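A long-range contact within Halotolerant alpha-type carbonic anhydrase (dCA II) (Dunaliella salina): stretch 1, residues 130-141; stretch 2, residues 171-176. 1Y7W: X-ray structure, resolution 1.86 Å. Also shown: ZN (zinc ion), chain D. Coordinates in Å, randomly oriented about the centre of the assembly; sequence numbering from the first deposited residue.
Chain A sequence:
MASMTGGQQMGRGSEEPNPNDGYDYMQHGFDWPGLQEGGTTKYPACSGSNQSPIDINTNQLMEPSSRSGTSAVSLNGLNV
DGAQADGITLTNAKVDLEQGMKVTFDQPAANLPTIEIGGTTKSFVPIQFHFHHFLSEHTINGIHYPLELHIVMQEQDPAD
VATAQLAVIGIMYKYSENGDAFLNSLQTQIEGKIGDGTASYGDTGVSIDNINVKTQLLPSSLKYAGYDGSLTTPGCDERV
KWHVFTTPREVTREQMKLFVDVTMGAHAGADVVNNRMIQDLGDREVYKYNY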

# COMPACT_ATOMS: atom_id res chain seq x y z
N HIS A 130 -4.53 -0.54 1.59
CA HIS A 130 -4.45 -1.14 2.95
C HIS A 130 -3.29 -0.46 3.69
O HIS A 130 -2.57 0.36 3.11
N PHE A 131 -3.09 -0.85 4.93
CA PHE A 131 -2.07 -0.17 5.73
C PHE A 131 -1.05 -1.10 6.39
O PHE A 131 -1.35 -2.26 6.70
N HIS A 132 0.14 -0.55 6.64
CA HIS A 132 1.17 -1.30 7.39
C HIS A 132 1.34 -0.30 8.55
O HIS A 132 1.75 0.85 8.34
N HIS A 133 0.93 -0.76 9.74
CA HIS A 133 0.86 0.10 10.92
C HIS A 133 1.92 -0.11 11.99
O HIS A 133 2.36 -1.23 12.25
N PHE A 134 2.28 1.02 12.60
CA PHE A 134 3.29 1.17 13.63
C PHE A 134 4.73 1.19 13.12
O PHE A 134 5.55 1.95 13.64
N LEU A 135 5.04 0.40 12.09
CA LEU A 135 6.34 0.54 11.47
C LEU A 135 6.07 0.46 9.96
O LEU A 135 5.39 -0.46 9.55
N SER A 136 6.61 1.38 9.18
CA SER A 136 6.46 1.35 7.74
C SER A 136 7.30 0.19 7.12
O SER A 136 8.27 -0.30 7.75
N GLU A 137 6.90 -0.27 5.93
CA GLU A 137 7.67 -1.30 5.22
C GLU A 137 8.88 -0.63 4.54
O GLU A 137 10.05 -0.99 4.78
N HIS A 138 8.63 0.36 3.69
CA HIS A 138 9.80 1.07 3.13
C HIS A 138 10.37 2.03 4.19
O HIS A 138 9.64 2.39 5.13
N THR A 139 11.65 2.37 4.04
CA THR A 139 12.27 3.39 4.89
C THR A 139 12.77 4.44 3.88
O THR A 139 12.95 4.13 2.69
N ILE A 140 12.97 5.69 4.34
CA ILE A 140 13.48 6.78 3.52
C ILE A 140 14.72 7.27 4.28
O ILE A 140 14.64 7.68 5.45
N ASN A 141 15.86 7.20 3.60
CA ASN A 141 17.15 7.50 4.22
C ASN A 141 17.32 6.76 5.56
O ASN A 141 17.83 7.30 6.55
N ILE A 171 2.33 5.56 0.46
CA ILE A 171 2.24 6.87 1.07
C ILE A 171 2.57 6.76 2.56
O ILE A 171 1.99 5.94 3.25
N MET A 172 3.51 7.60 3.04
CA MET A 172 3.93 7.58 4.45
C MET A 172 3.19 8.61 5.31
O MET A 172 2.73 9.63 4.81
N TYR A 173 3.14 8.35 6.61
CA TYR A 173 2.57 9.29 7.56
C TYR A 173 3.62 9.43 8.66
O TYR A 173 4.09 8.42 9.16
N LYS A 174 4.00 10.67 8.97
CA LYS A 174 4.93 10.90 10.08
C LYS A 174 4.13 11.33 11.34
O LYS A 174 3.03 11.93 11.24
N TYR A 175 4.66 11.03 12.52
CA TYR A 175 3.97 11.44 13.73
C TYR A 175 4.03 12.97 13.76
O TYR A 175 5.05 13.58 13.45
N SER A 176 2.94 13.56 14.19
CA SER A 176 2.85 15.01 14.24
C SER A 176 1.86 15.36 15.36
O SER A 176 1.21 14.45 15.89

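The two stretches meet in a small, largely apolar contact centred on Met172, with no direct hydrogen bond across it and one water bridging its partly exposed end. The contact buries 264 Å² in all, and Met172 contributes by far the largest single share. Its CA-to-CB bond points toward stretch 1, and chi angles of m, m and t carry the thioether along the segment from Ser136 to Ile140. There Met172 SD lies 3.9 Å from Ser136 CB, while the terminal methyl, Met172 CE, comes 3.6 Å from His138 CB and 3.4 Å from His138 O, the closest approach between the stretches. Ile140, in the m,t rotamer, also points toward stretch 2 and sets its CD1 4.1 Å from Met172 CG.

The polar groups beside the methionine find partners other than the sulfur. Ser136 adopts the p rotamer, from which OG donates a 2.7 Å hydrogen bond to His138 O, tying the loop to itself. His138 (chi1 m) points its CB toward Met172, but its imidazole leads away and is hydrogen-bonded elsewhere in the structure.

Aromatic side chains supply the remaining contacts. Phe131 and Tyr173 both leave the backbone sideways with chi1 m, and their ends converge: Tyr173 OH lies at the edge of the Phe131 ring, 4.4 Å from CE2 of Phe131. Phe134 starts away from stretch 2, yet its m rotamer brings CD1 within 4.1 Å of Tyr175 OH. Tyr175 OH is also hydrogen-bonded to water 1 at 2.7 Å, and this water donates a 2.8 Å hydrogen bond to Phe134 O and so links the two stretches.

The zinc site lies apart from this packing. His130 NE2 and His132 NE2 bind ZN at 2.0 and 2.1 Å, and water 2 binds ZN at 1.9 Å; neither histidine touches stretch 2.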

# COMPACT_ATOMS: atom_id res chain seq x y z
CB HIS A 130 -4.26 -2.68 2.91
CG HIS A 130 -3.02 -3.10 2.17
ND1 HIS A 130 -3.00 -3.41 0.82
CD2 HIS A 130 -1.74 -3.19 2.59
CE1 HIS A 130 -1.76 -3.66 0.44
NE2 HIS A 130 -0.97 -3.53 1.49
CB PHE A 131 -2.72 0.61 6.88
CG PHE A 131 -3.68 1.70 6.46
CD1 PHE A 131 -5.03 1.42 6.24
CD2 PHE A 131 -3.22 3.01 6.27
CE1 PHE A 131 -5.88 2.44 5.83
CE2 PHE A 131 -4.05 4.04 5.86
CZ PHE A 131 -5.40 3.75 5.64
CB HIS A 132 2.42 -1.50 6.53
CG HIS A 132 2.17 -2.46 5.40
ND1 HIS A 132 2.20 -3.83 5.58
CD2 HIS A 132 1.73 -2.26 4.13
CE1 HIS A 132 1.81 -4.43 4.46
NE2 HIS A 132 1.52 -3.50 3.57
CB HIS A 133 -0.58 0.06 11.53
CG HIS A 133 -1.33 -1.26 11.36
ND1 HIS A 133 -1.08 -2.39 12.11
CD2 HIS A 133 -2.36 -1.60 10.54
CE1 HIS A 133 -1.92 -3.36 11.77
NE2 HIS A 133 -2.71 -2.89 10.81
CB PHE A 134 3.07 0.17 14.74
CG PHE A 134 1.85 0.53 15.55
CD1 PHE A 134 1.89 1.62 16.44
CD2 PHE A 134 0.63 -0.10 15.33
CE1 PHE A 134 0.70 2.05 17.07
CE2 PHE A 134 -0.53 0.33 15.94
CZ PHE A 134 -0.50 1.39 16.81
CB LEU A 135 7.30 -0.60 11.86
CG LEU A 135 7.97 -0.49 13.26
CD1 LEU A 135 8.93 -1.67 13.43
CD2 LEU A 135 8.71 0.89 13.35
CB SER A 136 6.92 2.67 7.13
OG SER A 136 8.28 2.92 7.46
CB GLU A 137 6.76 -1.99 4.19
CG GLU A 137 5.64 -2.73 4.92
CD GLU A 137 5.11 -3.93 4.12
OE1 GLU A 137 4.72 -3.74 2.95
OE2 GLU A 137 5.09 -5.03 4.67
CB HIS A 138 9.44 1.95 1.93
CG HIS A 138 9.05 1.16 0.73
ND1 HIS A 138 7.77 0.66 0.56
CD2 HIS A 138 9.78 0.71 -0.32
CE1 HIS A 138 7.74 -0.08 -0.54
NE2 HIS A 138 8.94 -0.07 -1.09
CB THR A 139 13.47 2.87 5.73
OG1 THR A 139 14.41 2.19 4.89
CG2 THR A 139 13.01 1.98 6.86
CB ILE A 140 12.44 7.92 3.36
CG1 ILE A 140 11.15 7.36 2.71
CG2 ILE A 140 12.97 8.98 2.42
CD1 ILE A 140 10.04 8.45 2.56
CB ASN A 141 17.36 9.03 4.31
CG ASN A 141 17.31 9.65 2.96
OD1 ASN A 141 17.97 9.16 2.05
ND2 ASN A 141 16.50 10.68 2.78
CB ILE A 171 0.81 7.43 0.90
CG1 ILE A 171 0.59 7.71 -0.61
CG2 ILE A 171 0.60 8.77 1.69
CD1 ILE A 171 -0.91 7.83 -1.03
CB MET A 172 5.43 7.95 4.54
CG MET A 172 6.32 7.06 3.71
SD MET A 172 6.23 5.37 4.38
CE MET A 172 7.64 4.61 3.53
CB TYR A 173 1.33 8.77 8.23
CG TYR A 173 0.18 8.56 7.30
CD1 TYR A 173 0.18 7.48 6.39
CD2 TYR A 173 -0.92 9.46 7.29
CE1 TYR A 173 -0.91 7.31 5.48
CE2 TYR A 173 -1.99 9.29 6.39
CZ TYR A 173 -1.98 8.22 5.49
OH TYR A 173 -3.02 8.09 4.60
CB LYS A 174 5.93 12.01 9.74
CG LYS A 174 5.32 13.37 9.50
CD LYS A 174 6.40 14.46 9.37
CE LYS A 174 5.75 15.84 9.06
NZ LYS A 174 6.76 16.95 8.80
CB TYR A 175 4.66 10.88 15.01
CG TYR A 175 4.23 9.48 15.38
CD1 TYR A 175 2.89 9.16 15.51
CD2 TYR A 175 5.18 8.47 15.60
CE1 TYR A 175 2.50 7.86 15.84
CE2 TYR A 175 4.78 7.15 15.93
CZ TYR A 175 3.43 6.87 16.04
OH TYR A 175 3.01 5.59 16.29
CB SER A 176 2.32 15.48 12.89
OG SER A 176 1.73 16.74 12.96
ZN ZN D . 1.02 -3.53 1.57
O HOH W 1 4.92 3.82 15.64
O HOH W 2 1.48 -5.36 1.31